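Local coordinates for protein alkaline serine protease (Thermobifida fusca, PDB 2PFE) that probably cuts proteins at internal peptide bonds as an S1-family serine endopeptidase, present here as a protease domain covalently blocked by a sulfonyl inhibitor, at residues Gly29-Gly34 with Gln151-Gly156; Arg58-Val63 with Leu176-Leu181; Val97-Ala102 with Gly137-Gly142. All coordinates share one frame; numbering follows the deposited sequence.

Contact 1 (Gly29-Gly34 with Gln151-Gly156); sequences GFATAG and QGVTSG. With AES (4-(2-aminoethyl)benzenesulfonyl fluoride), chain D.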
loop_
_atom_site.group_PDB
_atom_site.type_symbol
_atom_site.label_atom_id
_atom_site.label_comp_id
_atom_site.label_asym_id
_atom_site.label_seq_id
_atom_site.Cartn_x
_atom_site.Cartn_y
_atom_site.Cartn_z
ATOM N N GLY A 29 4.663 5.854 11.228
ATOM C CA GLY A 29 4.831 4.592 10.532
ATOM C C GLY A 29 4.302 4.669 9.134
ATOM O O GLY A 29 4.196 5.745 8.563
ATOM N N PHE A 30 3.972 3.523 8.567
ATOM C CA PHE A 30 3.388 3.548 7.254
ATOM C C PHE A 30 2.371 2.429 7.103
ATOM O O PHE A 30 2.539 1.349 7.671
ATOM C CB PHE A 30 4.470 3.507 6.162
ATOM C CG PHE A 30 5.381 2.306 6.218
ATOM C CD1 PHE A 30 5.029 1.122 5.568
ATOM C CD2 PHE A 30 6.622 2.364 6.864
ATOM C CE1 PHE A 30 5.890 0.005 5.584
ATOM C CE2 PHE A 30 7.481 1.246 6.878
ATOM C CZ PHE A 30 7.112 0.079 6.246
ATOM N N ALA A 31 1.297 2.715 6.376
ATOM C CA ALA A 31 0.334 1.698 5.959
ATOM C C ALA A 31 0.955 0.783 4.916
ATOM O O ALA A 31 1.796 1.196 4.105
ATOM C CB ALA A 31 -0.925 2.346 5.392
ATOM N N THR A 32 0.456 -0.450 4.911
ATOM C CA THR A 32 0.939 -1.477 4.020
ATOM C C THR A 32 -0.122 -2.572 3.912
ATOM O O THR A 32 -1.211 -2.436 4.488
ATOM C CB THR A 32 2.318 -2.038 4.476
ATOM O OG1 THR A 32 2.804 -2.936 3.475
ATOM C CG2 THR A 32 2.249 -2.748 5.836
ATOM N N ALA A 33 0.196 -3.644 3.184
ATOM C CA ALA A 33 -0.660 -4.807 3.077
ATOM C C ALA A 33 -0.471 -5.691 4.312
ATOM O O ALA A 33 0.662 -5.902 4.781
ATOM C CB ALA A 33 -0.307 -5.596 1.807
ATOM N N GLY A 34 -1.576 -6.254 4.815
ATOM C CA GLY A 34 -1.533 -7.188 5.945
ATOM C C GLY A 34 -0.672 -8.402 5.661
ATOM O O GLY A 34 0.001 -8.921 6.565
ATOM N N GLN A 151 -5.913 6.056 -2.358
ATOM C CA GLN A 151 -6.983 5.081 -2.628
ATOM C C GLN A 151 -6.849 3.768 -1.882
ATOM O O GLN A 151 -7.874 3.199 -1.496
ATOM C CB GLN A 151 -7.094 4.772 -4.133
ATOM C CG GLN A 151 -7.415 5.998 -4.993
ATOM C CD GLN A 151 -8.668 6.715 -4.550
ATOM O OE1 GLN A 151 -9.707 6.081 -4.391
ATOM N NE2 GLN A 151 -8.581 8.038 -4.338
ATOM N N GLY A 152 -5.616 3.263 -1.725
ATOM C CA GLY A 152 -5.443 1.918 -1.203
ATOM C C GLY A 152 -4.006 1.488 -1.228
ATOM O O GLY A 152 -3.132 2.274 -1.601
ATOM N N VAL A 153 -3.797 0.243 -0.817
ATOM C CA VAL A 153 -2.500 -0.391 -0.856
ATOM C C VAL A 153 -2.600 -1.705 -1.629
ATOM O O VAL A 153 -3.618 -2.400 -1.566
ATOM C CB VAL A 153 -1.927 -0.622 0.572
ATOM C CG1 VAL A 153 -1.666 0.720 1.270
ATOM C CG2 VAL A 153 -2.866 -1.449 1.405
ATOM N N THR A 154 -1.531 -2.057 -2.340
ATOM C CA THR A 154 -1.578 -3.223 -3.212
ATOM C C THR A 154 -1.714 -4.524 -2.420
ATOM O O THR A 154 -0.893 -4.837 -1.538
ATOM C CB THR A 154 -0.330 -3.303 -4.091
ATOM O OG1 THR A 154 -0.209 -2.069 -4.817
ATOM C CG2 THR A 154 -0.441 -4.476 -5.088
ATOM N N SER A 155 -2.742 -5.301 -2.769
ATOM C CA SER A 155 -3.011 -6.577 -2.101
ATOM C C SER A 155 -2.597 -7.804 -2.901
ATOM O O SER A 155 -2.100 -8.773 -2.318
ATOM C CB SER A 155 -4.508 -6.680 -1.745
ATOM O OG SER A 155 -4.876 -7.949 -1.197
ATOM N N GLY A 156 -2.810 -7.790 -4.214
ATOM C CA GLY A 156 -2.653 -9.023 -4.970
ATOM C C GLY A 156 -3.032 -8.856 -6.411
ATOM O O GLY A 156 -3.344 -7.755 -6.852
HETATM C C3 AES D . 2.238 -10.705 -7.082
HETATM C C2 AES D . 2.252 -9.979 -5.887
HETATM C C1 AES D . 1.577 -8.759 -5.821
HETATM S S AES D . 1.554 -7.744 -4.378
HETATM O O1S AES D . 0.193 -7.586 -3.771
HETATM O O2S AES D . 1.959 -6.214 -5.208
HETATM C C6 AES D . 0.924 -8.259 -6.947
HETATM C C5 AES D . 0.906 -8.985 -8.133
HETATM C C4 AES D . 1.567 -10.206 -8.213
HETATM C C7 AES D . 1.506 -10.941 -9.545
HETATM C C8 AES D . 1.758 -12.440 -9.409
HETATM N N8 AES D . 1.059 -13.172 -10.448
#

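Contact 2 (Arg58-Val63 with Leu176-Leu181); sequences RDMGWV and LSYFGL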
loop_
_atom_site.group_PDB
_atom_site.type_symbol
_atom_site.label_atom_id
_atom_site.label_comp_id
_atom_site.label_asym_id
_atom_site.label_seq_id
_atom_site.Cartn_x
_atom_site.Cartn_y
_atom_site.Cartn_z
ATOM N N ARG A 58 -9.320 -9.437 5.575
ATOM C CA ARG A 58 -8.927 -8.172 4.945
ATOM C C ARG A 58 -7.472 -8.312 4.495
ATOM O O ARG A 58 -6.909 -9.402 4.572
ATOM C CB ARG A 58 -9.133 -6.985 5.894
ATOM C CG ARG A 58 -10.583 -6.737 6.381
ATOM C CD ARG A 58 -11.510 -6.221 5.243
ATOM N NE ARG A 58 -12.340 -5.081 5.655
ATOM C CZ ARG A 58 -12.351 -3.871 5.073
ATOM N NH1 ARG A 58 -11.611 -3.593 3.987
ATOM N NH2 ARG A 58 -13.142 -2.931 5.566
ATOM N N ASP A 59 -6.875 -7.228 4.005
ATOM C CA ASP A 59 -5.447 -7.254 3.678
ATOM C C ASP A 59 -4.804 -5.907 3.987
ATOM O O ASP A 59 -4.378 -5.149 3.084
ATOM C CB ASP A 59 -5.177 -7.716 2.237
ATOM C CG ASP A 59 -3.705 -8.039 2.004
ATOM O OD1 ASP A 59 -2.914 -7.968 2.976
ATOM O OD2 ASP A 59 -3.321 -8.379 0.866
ATOM N N MET A 60 -4.764 -5.614 5.284
ATOM C CA MET A 60 -4.407 -4.304 5.778
ATOM C C MET A 60 -3.444 -4.409 6.965
ATOM O O MET A 60 -3.588 -5.294 7.822
ATOM C CB MET A 60 -5.668 -3.541 6.185
ATOM C CG MET A 60 -6.518 -4.227 7.235
ATOM S SD MET A 60 -7.985 -3.271 7.582
ATOM C CE MET A 60 -8.918 -3.260 6.095
ATOM N N GLY A 61 -2.509 -3.470 7.034
ATOM C CA GLY A 61 -1.495 -3.483 8.073
ATOM C C GLY A 61 -0.824 -2.142 8.178
ATOM O O GLY A 61 -1.013 -1.263 7.310
ATOM N N TRP A 62 -0.049 -1.980 9.236
ATOM C CA TRP A 62 0.857 -0.857 9.306
ATOM C C TRP A 62 2.099 -1.206 10.103
ATOM O O TRP A 62 2.089 -2.123 10.934
ATOM C CB TRP A 62 0.160 0.416 9.826
ATOM C CG TRP A 62 -0.047 0.489 11.294
ATOM C CD1 TRP A 62 -0.965 -0.204 12.033
ATOM C CD2 TRP A 62 0.648 1.347 12.213
ATOM N NE1 TRP A 62 -0.873 0.160 13.358
ATOM C CE2 TRP A 62 0.095 1.115 13.496
ATOM C CE3 TRP A 62 1.674 2.289 12.076
ATOM C CZ2 TRP A 62 0.556 1.774 14.648
ATOM C CZ3 TRP A 62 2.134 2.957 13.229
ATOM C CH2 TRP A 62 1.573 2.689 14.492
ATOM N N VAL A 63 3.172 -0.494 9.772
ATOM C CA VAL A 63 4.485 -0.669 10.377
ATOM C C VAL A 63 4.828 0.575 11.187
ATOM O O VAL A 63 4.766 1.681 10.663
ATOM C CB VAL A 63 5.558 -0.929 9.286
ATOM C CG1 VAL A 63 6.983 -0.853 9.882
ATOM C CG2 VAL A 63 5.297 -2.295 8.623
ATOM N N LEU A 176 -7.111 2.887 7.700
ATOM C CA LEU A 176 -6.834 3.973 8.641
ATOM C C LEU A 176 -7.809 3.884 9.812
ATOM O O LEU A 176 -7.437 4.064 10.976
ATOM C CB LEU A 176 -6.962 5.338 7.970
ATOM C CG LEU A 176 -6.061 5.567 6.760
ATOM C CD1 LEU A 176 -6.504 6.858 6.064
ATOM C CD2 LEU A 176 -4.605 5.635 7.222
ATOM N N SER A 177 -9.064 3.580 9.497
ATOM C CA SER A 177 -10.095 3.458 10.534
ATOM C C SER A 177 -9.826 2.288 11.492
ATOM O O SER A 177 -9.885 2.455 12.711
ATOM C CB SER A 177 -11.487 3.352 9.910
ATOM O OG SER A 177 -12.488 3.168 10.895
ATOM N N TYR A 178 -9.533 1.111 10.940
ATOM C CA TYR A 178 -9.371 -0.084 11.777
ATOM C C TYR A 178 -8.253 0.094 12.789
ATOM O O TYR A 178 -8.375 -0.301 13.941
ATOM C CB TYR A 178 -9.061 -1.308 10.929
ATOM C CG TYR A 178 -9.209 -2.611 11.703
ATOM C CD1 TYR A 178 -10.463 -3.202 11.862
ATOM C CD2 TYR A 178 -8.104 -3.240 12.291
ATOM C CE1 TYR A 178 -10.619 -4.399 12.577
ATOM C CE2 TYR A 178 -8.250 -4.430 13.017
ATOM C CZ TYR A 178 -9.506 -5.000 13.160
ATOM O OH TYR A 178 -9.664 -6.165 13.868
ATOM N N PHE A 179 -7.142 0.649 12.309
ATOM C CA PHE A 179 -5.945 0.792 13.139
ATOM C C PHE A 179 -5.841 2.129 13.873
ATOM O O PHE A 179 -4.872 2.363 14.599
ATOM C CB PHE A 179 -4.677 0.526 12.316
ATOM C CG PHE A 179 -4.598 -0.872 11.788
ATOM C CD1 PHE A 179 -4.662 -1.101 10.415
ATOM C CD2 PHE A 179 -4.508 -1.964 12.661
ATOM C CE1 PHE A 179 -4.607 -2.386 9.898
ATOM C CE2 PHE A 179 -4.455 -3.258 12.148
ATOM C CZ PHE A 179 -4.511 -3.470 10.769
ATOM N N GLY A 180 -6.848 2.989 13.701
ATOM C CA GLY A 180 -6.864 4.305 14.340
ATOM C C GLY A 180 -5.687 5.183 13.928
ATOM O O GLY A 180 -4.993 5.738 14.790
ATOM N N LEU A 181 -5.465 5.291 12.611
ATOM C CA LEU A 181 -4.316 5.997 12.003
ATOM C C LEU A 181 -4.740 7.291 11.313
ATOM O O LEU A 181 -5.867 7.392 10.795
ATOM C CB LEU A 181 -3.648 5.083 10.960
ATOM C CG LEU A 181 -3.165 3.736 11.503
ATOM C CD1 LEU A 181 -2.714 2.808 10.384
ATOM C CD2 LEU A 181 -2.048 3.940 12.533
#

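Contact 3 (Val97-Ala102 with Gly137-Gly142); sequences VCRSGA and GGDSGG. With AES (4-(2-aminoethyl)benzenesulfonyl fluoride), chain D.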
loop_
_atom_site.group_PDB
_atom_site.type_symbol
_atom_site.label_atom_id
_atom_site.label_comp_id
_atom_site.label_asym_id
_atom_site.label_seq_id
_atom_site.Cartn_x
_atom_site.Cartn_y
_atom_site.Cartn_z
ATOM N N VAL A 97 -6.539 5.352 -11.989
ATOM C CA VAL A 97 -5.815 5.211 -10.749
ATOM C C VAL A 97 -4.405 4.745 -11.110
ATOM O O VAL A 97 -4.200 4.095 -12.145
ATOM C CB VAL A 97 -6.548 4.221 -9.804
ATOM C CG1 VAL A 97 -6.524 2.791 -10.366
ATOM C CG2 VAL A 97 -6.005 4.267 -8.378
ATOM N N CYS A 98 -3.430 5.105 -10.281
ATOM C CA CYS A 98 -2.062 4.626 -10.467
ATOM C C CYS A 98 -1.529 4.073 -9.169
ATOM O O CYS A 98 -1.947 4.504 -8.089
ATOM C CB CYS A 98 -1.141 5.752 -10.919
ATOM S SG CYS A 98 -1.595 6.555 -12.496
ATOM N N ARG A 99 -0.623 3.107 -9.286
ATOM C CA ARG A 99 0.079 2.530 -8.145
ATOM C C ARG A 99 1.585 2.680 -8.287
ATOM O O ARG A 99 2.126 2.793 -9.399
ATOM C CB ARG A 99 -0.276 1.044 -7.952
ATOM C CG ARG A 99 -0.158 0.151 -9.199
ATOM C CD ARG A 99 0.245 -1.287 -8.834
ATOM N NE ARG A 99 1.594 -1.284 -8.291
ATOM C CZ ARG A 99 2.690 -1.406 -9.040
ATOM N NH1 ARG A 99 2.601 -1.645 -10.343
ATOM N NH2 ARG A 99 3.891 -1.300 -8.484
ATOM N N SER A 100 2.246 2.707 -7.134
ATOM C CA SER A 100 3.698 2.773 -7.050
ATOM C C SER A 100 4.236 1.594 -6.264
ATOM O O SER A 100 3.706 1.255 -5.225
ATOM C CB SER A 100 4.123 4.080 -6.375
ATOM O OG SER A 100 5.539 4.213 -6.302
ATOM N N GLY A 101 5.303 0.973 -6.763
ATOM C CA GLY A 101 5.928 -0.130 -6.027
ATOM C C GLY A 101 7.358 -0.379 -6.434
ATOM O O GLY A 101 7.794 0.047 -7.498
ATOM N N ALA A 102 8.077 -1.091 -5.576
ATOM C CA ALA A 102 9.535 -1.217 -5.702
ATOM C C ALA A 102 9.989 -2.022 -6.901
ATOM O O ALA A 102 11.116 -1.851 -7.378
ATOM C CB ALA A 102 10.118 -1.827 -4.441
ATOM N N GLY A 137 5.613 -9.206 -7.806
ATOM C CA GLY A 137 6.045 -9.443 -6.443
ATOM C C GLY A 137 7.027 -8.345 -6.048
ATOM O O GLY A 137 7.874 -7.936 -6.853
ATOM N N GLY A 138 6.911 -7.862 -4.811
ATOM C CA GLY A 138 7.713 -6.749 -4.303
ATOM C C GLY A 138 6.901 -5.466 -4.292
ATOM O O GLY A 138 7.224 -4.543 -3.525
ATOM N N ASP A 139 5.872 -5.394 -5.153
ATOM C CA ASP A 139 5.032 -4.191 -5.240
ATOM C C ASP A 139 3.982 -4.151 -4.131
ATOM O O ASP A 139 3.302 -3.146 -3.961
ATOM C CB ASP A 139 4.293 -4.099 -6.583
ATOM C CG ASP A 139 5.210 -3.793 -7.763
ATOM O OD1 ASP A 139 6.270 -3.127 -7.593
ATOM O OD2 ASP A 139 4.838 -4.190 -8.902
ATOM N N SER A 140 3.785 -5.268 -3.430
ATOM C CA SER A 140 2.675 -5.381 -2.486
ATOM C C SER A 140 2.835 -4.393 -1.339
ATOM O O SER A 140 3.938 -4.165 -0.877
ATOM C CB SER A 140 2.551 -6.811 -1.982
ATOM O OG SER A 140 2.494 -7.706 -3.095
ATOM N N GLY A 141 1.720 -3.802 -0.921
ATOM C CA GLY A 141 1.720 -2.803 0.110
ATOM C C GLY A 141 1.763 -1.381 -0.419
ATOM O O GLY A 141 1.426 -0.442 0.313
ATOM N N GLY A 142 2.169 -1.227 -1.680
ATOM C CA GLY A 142 2.418 0.087 -2.251
ATOM C C GLY A 142 1.148 0.886 -2.462
ATOM O O GLY A 142 0.056 0.335 -2.543
HETATM C C3 AES D . 2.238 -10.705 -7.082
HETATM C C2 AES D . 2.252 -9.979 -5.887
HETATM C C1 AES D . 1.577 -8.759 -5.821
HETATM S S AES D . 1.554 -7.744 -4.378
HETATM O O1S AES D . 0.193 -7.586 -3.771
HETATM O O2S AES D . 1.959 -6.214 -5.208
HETATM C C6 AES D . 0.924 -8.259 -6.947
HETATM C C5 AES D . 0.906 -8.985 -8.133
HETATM C C4 AES D . 1.567 -10.206 -8.213
HETATM C C7 AES D . 1.506 -10.941 -9.545
HETATM C C8 AES D . 1.758 -12.440 -9.409
HETATM N N8 AES D . 1.059 -13.172 -10.448
HETATM O O HOH W 1 2.316 -1.155 -5.529
#

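Contact 1 (Gly29-Gly34 with Gln151-Gly156)
Residues 29-34 run out along the end of strand 27-32 and leave it after Thr-32, while residues 151-156 stay within strand 149-157. The two segments come closest near the strand end, with Thr-32 CA 6.1 Å from Val-153 CA and Ala-33 CA 6.0 Å from Ser-155 CA. No hydrogen bond joins them. Each strand pairs within its own sheet, so the contact is made by small side chains and carbonyl groups. Ser-155 and Gly-156 form a classic beta bulge in strand 149-157.

Val-153 has the largest share of the contact. Its CG1 is anti to its carbonyl carbon (chi1 -65°), which puts CG2 between the backbone N and that carbon. Val-153 CG2 rests against the backbone of Thr-32, 3.6 Å from Thr-32 O. Val-153 CG1 approaches the methyl of Ala-31 more loosely. The Thr-32 side chain starts away from the contact, and Thr-32 OG1 is hydrogen-bonded to Tyr-9 OH. Ala-33 CB lies 3.5 Å from Thr-154 O. Helix 172-179 covers Ala-31 and Val-153 through Leu-175.

Thr-154 turns two groups to different uses. Thr-154 OG1 accepts a hydrogen bond from Trp-144 NE1. Thr-154 CG2 is anti to the backbone N and meets the inhibitor, 3.0 Å from AES O2S. The other sulfonyl oxygen, AES O1S, lies 3.0 Å from Gly-156 N. The buried Ser-155 OG is gripped by Asp-59 OD2 and Tyr-120 OH. Its bond to Asp-59 would probably help hold that carboxylate in place.

This is the interface between the two barrels of the chymotrypsin-like fold. Residues next to the predicted charge relay residues His-35 and Asp-59 meet there the strand that lines the inhibitor pocket.

Contact 2 (Arg58-Val63 with Leu176-Leu181)
The Phe-179 ring has a neighbour on each face. Trp-62 CD1 sits over one, 3.7 Å from Phe-179 CG, and Tyr-178 CD2 lies over the opposite one, toward the rim. A Schellman motif after helix 172-179 brings Phe-179 and Leu-181 to strand 60-65, so that the helix end packs on the N-terminal barrel. Gly-180 leaves the helical backbone with positive phi. Leu-181 N bonds to Leu-176 O at 2.8 Å, and Gly-180 N to Ser-177 O.

At the Phe-179 edge, near the ring plane, Met-60 O is 3.6 Å from Phe-179 CZ. The Trp-62 and Phe-179 planes are inclined at 51°. One face of the Trp-62 indole carries Leu-181 in a CH-pi contact, with CD2 3.8 Å from the centroid of the six-membered ring. Leu-181 CD1 lies over the same face near its CG end, 3.6 Å from Trp-62 CG. An alanine in place of Trp-62 would probably leave the Leu-181 methyls and one face of Phe-179 poorly packed and loosen the helix end on the strand.

Met-60 packs on the side of Phe-179 nearer Tyr-178. It bends at chi3 (64°), and its sulfur makes oblique Met-aromatic contacts with both rings. Next to it, Asp-59 turns to His-35 and Ser-155. Met-60 SD is 4.0 Å from Tyr-178 CB. Met-60 CE lies 3.4 Å above the Arg-58 guanidinium plane, toward its rim.

Contact 3 (Val97-Ala102 with Gly137-Gly142)
The tight part lies where strand 96-101 meets the loop before strand 143-146. Gly-142 CA makes a CH...O contact with Ser-100 O at 3.4 Å. A CB on Gly-142 would run into Ser-100 O, and one on Gly-101 into Asp-139 OD1. Asp-139 to Gly-142 form a type II turn, closed by the hydrogen bond from Gly-142 N to Asp-139 O.

Arg-99 bends at chi2 and chi3 and crosses Asp-139 at about a right angle. Arg-99 NH2 is 3.1 Å from Asp-139 OD2 in a salt bridge. The oxygen lies over the guanidinium face, so the pair is held by charge and no N-H points at it. The two planes are 29° apart. Directed bonds come from elsewhere: Arg-99 NH1 reaches Cys-134 O and Thr-104 OG1, while Asp-139 OD2 takes Thr-104 OG1 and Glu-136 N. A water links strand and loop by three hydrogen bonds. It accepts from Arg-99 NE and donates to Ser-100 O and Asp-139 O, its oxygen 2.7 Å from Asp-139 O.

The other side is looser and partly exposed. Ala-102 CB stays 4.1 Å from Gly-138 O, and Ser-17 OG bonds both Gly-138 O and Ala-102 N.

Ser-140, in the Gly-Asp-Ser-Gly-Gly signature of S1 proteases, is bonded through OG to AES S at 1.6 Å. The sulfonylated OG fits its predicted role as nucleophile. The nearby Arg-99 charge probably keeps Asp-139 ionised, and the bonds on that carboxylate would hold the nucleophile loop in shape.

In the fold
From the N terminus the chain first passes residues 29-34 and 58-63, both on neighbouring strands of the first barrel. It then enters the second barrel. Contact 3 closes the shortest loop there, from 97-102 to 137-142, and lies within the spans of both other contacts. Contact 1 closes next, when 151-156 meets 29-34 and joins the barrels. Contact 2 closes last, bringing the C-terminal helix back onto the first barrel. Contacts 1 and 2 therefore cross, and a probable backbone bond from Val-63 N to Phe-30 O joins their strands. Contacts 1 and 3 are probably joined by backbone hydrogen bonds of Thr-154 to Gly-141 and Gly-142, and both touch the inhibitor. Contacts 2 and 3 do not touch; their centres are about 17 Å apart.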